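Local coordinates for uncharacterized protein (Sulfolobus solfataricus, PDB 3EXC) that acts as a magnesium-dependent, single-strand-specific endoribonuclease of the Cas2 family in CRISPR antiviral defence, working as a homodimer, at residues E31-Q34 and R35-E39. The protein carries 2 engineered substitutions. Sequence-based numbering, arbitrary orientation.
Sequences ERIQ and RSAFE. With NA (sodium ion), chain C.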
loop_
_atom_site.group_PDB
_atom_site.type_symbol
_atom_site.label_atom_id
_atom_site.label_comp_id
_atom_site.label_asym_id
_atom_site.label_seq_id
_atom_site.Cartn_x
_atom_site.Cartn_y
_atom_site.Cartn_z
ATOM N N GLU A 31 1.385 -4.567 -11.871
ATOM C CA GLU A 31 2.737 -4.072 -11.972
ATOM C C GLU A 31 3.260 -3.667 -10.634
ATOM O O GLU A 31 2.559 -2.973 -9.884
ATOM C CB GLU A 31 2.780 -2.898 -12.951
ATOM C CG GLU A 31 2.883 -3.451 -14.397
ATOM C CD GLU A 31 2.957 -2.364 -15.432
ATOM O OE1 GLU A 31 3.412 -1.223 -15.102
ATOM O OE2 GLU A 31 2.561 -2.647 -16.586
ATOM N N ARG A 32 4.508 -4.042 -10.342
ATOM C CA ARG A 32 5.053 -3.663 -9.056
ATOM C C ARG A 32 5.275 -2.167 -8.970
ATOM O O ARG A 32 5.788 -1.587 -9.878
ATOM C CB ARG A 32 6.330 -4.385 -8.753
ATOM C CG ARG A 32 6.754 -4.100 -7.337
ATOM C CD ARG A 32 8.207 -4.554 -7.101
ATOM N NE ARG A 32 8.353 -6.009 -7.028
ATOM C CZ ARG A 32 8.135 -6.784 -5.958
ATOM N NH1 ARG A 32 7.740 -6.258 -4.815
ATOM N NH2 ARG A 32 8.354 -8.094 -6.030
ATOM N N ILE A 33 4.813 -1.527 -7.909
ATOM C CA ILE A 33 5.137 -0.117 -7.674
ATOM C C ILE A 33 6.054 0.047 -6.451
ATOM O O ILE A 33 6.674 1.084 -6.332
ATOM C CB ILE A 33 3.884 0.762 -7.450
ATOM C CG1 ILE A 33 3.110 0.245 -6.283
ATOM C CG2 ILE A 33 3.027 0.754 -8.657
ATOM C CD1 ILE A 33 1.899 1.198 -5.752
ATOM N N GLN A 34 6.103 -0.921 -5.521
ATOM C CA GLN A 34 7.018 -0.844 -4.350
ATOM C C GLN A 34 7.265 -2.216 -3.905
ATOM O O GLN A 34 6.590 -3.114 -4.348
ATOM C CB GLN A 34 6.287 -0.329 -3.130
ATOM C CG GLN A 34 6.081 1.036 -3.092
ATOM C CD GLN A 34 5.640 1.504 -1.749
ATOM O OE1 GLN A 34 5.815 0.813 -0.726
ATOM N NE2 GLN A 34 5.195 2.766 -1.708
ATOM N N ARG A 35 8.113 -2.375 -2.906
ATOM C CA ARG A 35 8.415 -3.706 -2.389
ATOM C C ARG A 35 7.181 -4.574 -2.023
ATOM O O ARG A 35 7.193 -5.818 -2.153
ATOM C CB ARG A 35 9.363 -3.613 -1.199
ATOM C CG ARG A 35 9.179 -4.681 -0.207
ATOM C CD ARG A 35 10.038 -4.453 1.017
ATOM N NE ARG A 35 9.531 -5.336 2.051
ATOM C CZ ARG A 35 9.989 -6.558 2.264
ATOM N NH1 ARG A 35 10.984 -7.030 1.533
ATOM N NH2 ARG A 35 9.452 -7.307 3.210
ATOM N N SER A 36 6.121 -3.971 -1.523
ATOM C CA SER A 36 4.989 -4.877 -1.210
ATOM C C SER A 36 3.665 -4.311 -1.735
ATOM O O SER A 36 2.678 -4.330 -1.026
ATOM C CB SER A 36 4.952 -5.170 0.302
ATOM O OG SER A 36 6.003 -6.070 0.667
ATOM N N ALA A 37 3.668 -3.780 -2.962
ATOM C CA ALA A 37 2.476 -3.125 -3.487
ATOM C C ALA A 37 2.519 -3.250 -4.989
ATOM O O ALA A 37 3.567 -3.167 -5.598
ATOM C CB ALA A 37 2.440 -1.657 -3.039
ATOM N N PHE A 38 1.376 -3.501 -5.573
ATOM C CA PHE A 38 1.238 -3.643 -7.014
ATOM C C PHE A 38 0.010 -2.834 -7.421
ATOM O O PHE A 38 -0.869 -2.606 -6.564
ATOM C CB PHE A 38 0.950 -5.113 -7.356
ATOM C CG PHE A 38 2.173 -5.956 -7.497
ATOM C CD1 PHE A 38 2.596 -6.358 -8.751
ATOM C CD2 PHE A 38 2.904 -6.341 -6.362
ATOM C CE1 PHE A 38 3.766 -7.168 -8.881
ATOM C CE2 PHE A 38 4.072 -7.106 -6.439
ATOM C CZ PHE A 38 4.513 -7.535 -7.690
ATOM N N GLU A 39 -0.064 -2.398 -8.672
ATOM C CA GLU A 39 -1.306 -1.773 -9.201
ATOM C C GLU A 39 -1.628 -2.371 -10.548
ATOM O O GLU A 39 -0.732 -2.923 -11.211
ATOM C CB GLU A 39 -1.206 -0.217 -9.307
ATOM C CG GLU A 39 0.064 0.270 -10.069
ATOM C CD GLU A 39 -0.085 0.339 -11.611
ATOM O OE1 GLU A 39 -1.270 0.289 -12.070
ATOM O OE2 GLU A 39 0.973 0.474 -12.337
HETATM NA NA NA C . 5.882 -1.488 0.498
HETATM O O HOH W 1 3.425 -2.034 1.761
HETATM O O HOH W 2 7.303 -2.671 2.495
#
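Ile33 and Gln34 both lie opposite Ala37 and make this tight hairpin a worked example of the classic beta bulge. Ala37 O accepts a bond from Ile33 N at 3.1 Å and a weak one from Gln34 N, and Ala37 N returns a weak bond to Gln34 O. Beyond the bulge the pairing is regular: Glu31 and Glu39 form a hydrogen-bonded pair, with Glu31 N to Glu39 O at 2.8 Å and Glu39 N to Glu31 O at 2.9 Å.

Apolar contacts gather round Phe38 and Ala37. Arg32 CA sits over the Phe38 ring in a CH-pi contact, 3.8 Å from the centroid. A chi1 of -172° turns Arg32 CG away from the backbone N and carries the chain past the ring; a bend at chi3 then sets the guanidinium with Phe38 CZ over its centre, the two planes 52° apart. From its place in the bulge, Ile33 lays CG1 against Ala37 CB at 3.8 Å, while Ile33 CG2 meets Glu39 CG.

Polar side chains mark both ends. Arg32 NH1 reaches forward to the turn through weak bonds to Arg35 O and Gln34 O. Glu31 OE1 and Glu39 OE2 are 4.1 Å apart, a likely unfavourable proximity, which the salt bridge from Glu39 OE1 to Lys5 NZ probably eases. Gln34 OE1 binds sodium at 2.6 Å together with two waters and Tyr10 O of the second subunit, whose Val9 O and His66 take Gln34 NE2.

Within the ferredoxin-like fold, strand 31-34 is outermost in the chain's sheet and strand 37-41 pairs with strand 5-11. Helix 15-27 covers the Arg32 and Phe38 face through Ala22 and Leu25, whereas Trp75 of helix 72-76 touches Ile33 and Glu39.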